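Local coordinates for protein DraIII (Deinococcus radiophilus, PDB 4L0K) that acts as a type II restriction endonuclease, probably cutting double-stranded DNA at a specific recognition sequence, at residues T155-C160 and F196-N202. Sequence-based numbering, arbitrary orientation.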
ATOM      1  N   THR A 155      14.711  17.698 -10.531  1.00 30.94           N
ATOM      2  CA  THR A 155      14.209  16.729  -9.564  1.00 24.47           C
ATOM      3  C   THR A 155      12.941  16.042 -10.055  1.00 20.56           C
ATOM      4  O   THR A 155      11.909  16.692 -10.232  1.00 25.71           O
ATOM      5  CB  THR A 155      14.001  17.366  -8.178  1.00 26.63           C
ATOM      6  OG1 THR A 155      15.286  17.703  -7.643  1.00 28.64           O
ATOM      7  CG2 THR A 155      13.322  16.378  -7.213  1.00 20.29           C
ATOM      8  N   ASN A 156      13.037  14.729 -10.297  1.00 18.86           N
ATOM      9  CA  ASN A 156      11.884  13.933 -10.743  1.00 26.47           C
ATOM     10  C   ASN A 156      11.448  12.841  -9.741  1.00 24.01           C
ATOM     11  O   ASN A 156      12.248  12.398  -8.910  1.00 24.27           O
ATOM     12  CB  ASN A 156      12.183  13.245 -12.081  1.00 24.32           C
ATOM     13  CG  ASN A 156      12.659  14.200 -13.139  1.00 35.00           C
ATOM     14  OD1 ASN A 156      12.205  15.337 -13.207  1.00 40.56           O
ATOM     15  ND2 ASN A 156      13.592  13.743 -13.979  1.00 27.14           N
ATOM     16  N   CYS A 157      10.195  12.395  -9.850  1.00 19.21           N
ATOM     17  CA  CYS A 157       9.769  11.141  -9.229  1.00 19.15           C
ATOM     18  C   CYS A 157      10.788  10.063  -9.589  1.00 24.74           C
ATOM     19  O   CYS A 157      11.114   9.890 -10.762  1.00 32.31           O
ATOM     20  CB  CYS A 157       8.361  10.749  -9.723  1.00 33.03           C
ATOM     21  SG  CYS A 157       7.594   9.202  -9.008  1.00 30.58           S
ATOM     22  N   GLU A 158      11.308   9.352  -8.585  1.00 28.17           N
ATOM     23  CA  GLU A 158      12.300   8.296  -8.823  1.00 21.45           C
ATOM     24  C   GLU A 158      11.720   7.114  -9.585  1.00 27.97           C
ATOM     25  O   GLU A 158      12.467   6.410 -10.269  1.00 25.96           O
ATOM     26  CB  GLU A 158      12.927   7.796  -7.515  1.00 23.08           C
ATOM     27  CG  GLU A 158      13.707   8.844  -6.784  1.00 32.66           C
ATOM     28  CD  GLU A 158      14.989   9.226  -7.501  1.00 35.46           C
ATOM     29  OE1 GLU A 158      15.505   8.391  -8.278  1.00 38.15           O
ATOM     30  OE2 GLU A 158      15.477  10.354  -7.275  1.00 35.24           O
ATOM     31  N   ILE A 159      10.409   6.890  -9.419  1.00 21.81           N
ATOM     32  CA  ILE A 159       9.661   5.880 -10.170  1.00 31.10           C
ATOM     33  C   ILE A 159       9.026   6.410 -11.484  1.00 26.22           C
ATOM     34  O   ILE A 159       9.446   5.953 -12.527  1.00 28.70           O
ATOM     35  CB  ILE A 159       8.562   5.217  -9.306  1.00 37.31           C
ATOM     36  CG1 ILE A 159       9.174   4.542  -8.080  1.00 35.28           C
ATOM     37  CG2 ILE A 159       7.762   4.230 -10.138  1.00 38.79           C
ATOM     38  CD1 ILE A 159       8.924   5.275  -6.794  1.00 16.90           C
ATOM     39  N   CYS A 160       8.031   7.326 -11.392  1.00 35.58           N
ATOM     40  CA  CYS A 160       7.325   8.039 -12.520  1.00 45.05           C
ATOM     41  C   CYS A 160       8.366   8.570 -13.591  1.00 37.27           C
ATOM     42  O   CYS A 160       8.164   8.464 -14.792  1.00 38.96           O
ATOM     43  CB  CYS A 160       6.274   9.180 -12.001  1.00  6.58           C
ATOM     44  SG  CYS A 160       5.794   9.160  -9.980  1.00  6.66           S
ATOM     45  N   PHE A 196      12.746  11.545  -4.154  1.00 28.64           N
ATOM     46  CA  PHE A 196      11.324  11.796  -3.964  1.00 25.28           C
ATOM     47  C   PHE A 196      10.482  11.008  -4.970  1.00 32.72           C
ATOM     48  O   PHE A 196      10.937  10.705  -6.097  1.00 28.13           O
ATOM     49  CB  PHE A 196      11.023  13.296  -4.066  1.00 29.76           C
ATOM     50  CG  PHE A 196      11.713  14.135  -3.010  1.00 24.82           C
ATOM     51  CD1 PHE A 196      11.584  13.835  -1.672  1.00 25.18           C
ATOM     52  CD2 PHE A 196      12.479  15.226  -3.375  1.00 27.45           C
ATOM     53  CE1 PHE A 196      12.214  14.599  -0.708  1.00 29.79           C
ATOM     54  CE2 PHE A 196      13.121  16.012  -2.416  1.00 28.40           C
ATOM     55  CZ  PHE A 196      12.989  15.684  -1.074  1.00 33.82           C
ATOM     56  N   ALA A 197       9.262  10.666  -4.553  1.00 30.07           N
ATOM     57  CA  ALA A 197       8.315   9.947  -5.417  1.00 26.27           C
ATOM     58  C   ALA A 197       6.882  10.366  -5.123  1.00 26.47           C
ATOM     59  O   ALA A 197       6.546  10.656  -3.973  1.00 22.24           O
ATOM     60  CB  ALA A 197       8.454   8.456  -5.225  1.00 15.22           C
ATOM     61  N   HIS A 198       6.041  10.405  -6.158  1.00 22.12           N
ATOM     62  CA  HIS A 198       4.598  10.462  -5.946  1.00 25.08           C
ATOM     63  C   HIS A 198       4.173   9.355  -5.003  1.00 23.58           C
ATOM     64  O   HIS A 198       4.711   8.242  -5.059  1.00 21.22           O
ATOM     65  CB  HIS A 198       3.831  10.235  -7.250  1.00 29.59           C
ATOM     66  CG  HIS A 198       4.066  11.287  -8.274  1.00 30.00           C
ATOM     67  ND1 HIS A 198       4.887  11.090  -9.359  1.00 19.84           N
ATOM     68  CD2 HIS A 198       3.608  12.560  -8.363  1.00 24.81           C
ATOM     69  CE1 HIS A 198       4.915  12.197 -10.084  1.00 28.39           C
ATOM     70  NE2 HIS A 198       4.151  13.102  -9.500  1.00 23.51           N
ATOM     71  N   ARG A 199       3.194   9.664  -4.160  1.00 27.20           N
ATOM     72  CA  ARG A 199       2.579   8.676  -3.282  1.00 31.00           C
ATOM     73  C   ARG A 199       2.201   7.428  -4.073  1.00 31.03           C
ATOM     74  O   ARG A 199       2.623   6.320  -3.734  1.00 29.85           O
ATOM     75  CB  ARG A 199       1.344   9.279  -2.629  1.00 36.80           C
ATOM     76  CG  ARG A 199       0.396   8.267  -2.035  1.00 50.70           C
ATOM     77  CD  ARG A 199       0.671   8.037  -0.577  1.00 58.24           C
ATOM     78  NE  ARG A 199      -0.087   6.888  -0.087  1.00 67.32           N
ATOM     79  CZ  ARG A 199       0.241   6.163   0.979  1.00 58.74           C
ATOM     80  NH1 ARG A 199      -0.522   5.137   1.331  1.00 60.29           N
ATOM     81  NH2 ARG A 199       1.328   6.458   1.690  1.00 45.28           N
ATOM     82  N   PHE A 200       1.452   7.614  -5.156  1.00 30.15           N
ATOM     83  CA  PHE A 200       1.036   6.474  -5.967  1.00 32.93           C
ATOM     84  C   PHE A 200       2.220   5.596  -6.382  1.00 28.91           C
ATOM     85  O   PHE A 200       2.187   4.369  -6.216  1.00 29.20           O
ATOM     86  CB  PHE A 200       0.247   6.894  -7.223  1.00 31.31           C
ATOM     87  CG  PHE A 200      -0.175   5.717  -8.062  1.00 30.20           C
ATOM     88  CD1 PHE A 200      -1.381   5.057  -7.802  1.00 23.62           C
ATOM     89  CD2 PHE A 200       0.659   5.223  -9.055  1.00 19.75           C
ATOM     90  CE1 PHE A 200      -1.759   3.933  -8.545  1.00 23.69           C
ATOM     91  CE2 PHE A 200       0.290   4.100  -9.806  1.00 30.90           C
ATOM     92  CZ  PHE A 200      -0.919   3.451  -9.543  1.00 28.45           C
ATOM     93  N   CYS A 201       3.245   6.231  -6.939  1.00 23.08           N
ATOM     94  CA  CYS A 201       4.379   5.507  -7.510  1.00 30.51           C
ATOM     95  C   CYS A 201       5.134   4.778  -6.398  1.00 29.99           C
ATOM     96  O   CYS A 201       5.561   3.624  -6.544  1.00 32.58           O
ATOM     97  CB  CYS A 201       5.320   6.474  -8.257  1.00 28.29           C
ATOM     98  SG  CYS A 201       4.552   7.544  -9.552  1.00 26.56           S
ATOM     99  N   ASN A 202       5.276   5.471  -5.274  1.00 28.99           N
ATOM    100  CA  ASN A 202       5.918   4.909  -4.102  1.00 31.64           C
ATOM    101  C   ASN A 202       5.187   3.684  -3.543  1.00 30.12           C
ATOM    102  O   ASN A 202       5.829   2.685  -3.234  1.00 28.96           O
ATOM    103  CB  ASN A 202       6.082   5.968  -3.013  1.00 38.80           C
ATOM    104  CG  ASN A 202       7.187   5.629  -2.047  1.00 39.05           C
ATOM    105  OD1 ASN A 202       8.161   4.987  -2.416  1.00 45.76           O
ATOM    106  ND2 ASN A 202       7.042   6.060  -0.807  1.00 36.86           N
TER
HETATM  107  O   HOH W   1      13.888  12.498  -6.526  1.00 23.88           O
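Ile-159 packs against the turn from strand 194-198 into helix 199-205. CD1 of Ile-159 lies 3.6 Å from CB of Ala-197, and CB of Ile-159 lies 3.6 Å from CB of Cys-201. Leu-210 and Phe-213 of helix 210-226 pack against this side chain. Next to it, three cysteines and a histidine converge. Cys-157 and Cys-160 come from the loop as a Cys-x-x-Cys turn. His-198 and Cys-201 come from the N-cap and first turn of the helix, where Asn-202 N donates a hydrogen bond to His-198 O (2.8 Å). Cys-157 SG is 3.3 Å from His-198 ND1 and 3.5 Å from Cys-201 SG. At the other end of the contact, CG2 of Thr-155 meets the ring edge of Phe-196, 4.1 Å from its CD2.

Further out, Glu-158 N donates to Phe-196 O at 2.9 Å, and Cys-157 CA makes a CA-H...O contact with the same oxygen at 3.4 Å. At the polar edge, water 1 accepts from Phe-196 N at 2.8 Å. Water 1 also hydrogen-bonds Asn-156 O at 2.9 Å and Glu-158 OE2 at 2.8 Å.

Strands 179-183 and 194-198 with helix 199-205 fit the beta-beta-alpha unit of the His-Me finger clan; the loop is fastened to it. Cys-160 SG is modelled in disulfides to Cys-157 SG (2.0 Å) and Cys-201 SG (2.1 Å). One sulfur cannot make two ordinary disulfides, and the Cys-160 CB-SG bond is stretched to 2.1 Å. That sulfur is probably misplaced, near the metal position. The four residues, not the modelled sulfur positions, are consistent with a structural zinc site with unmodelled metal.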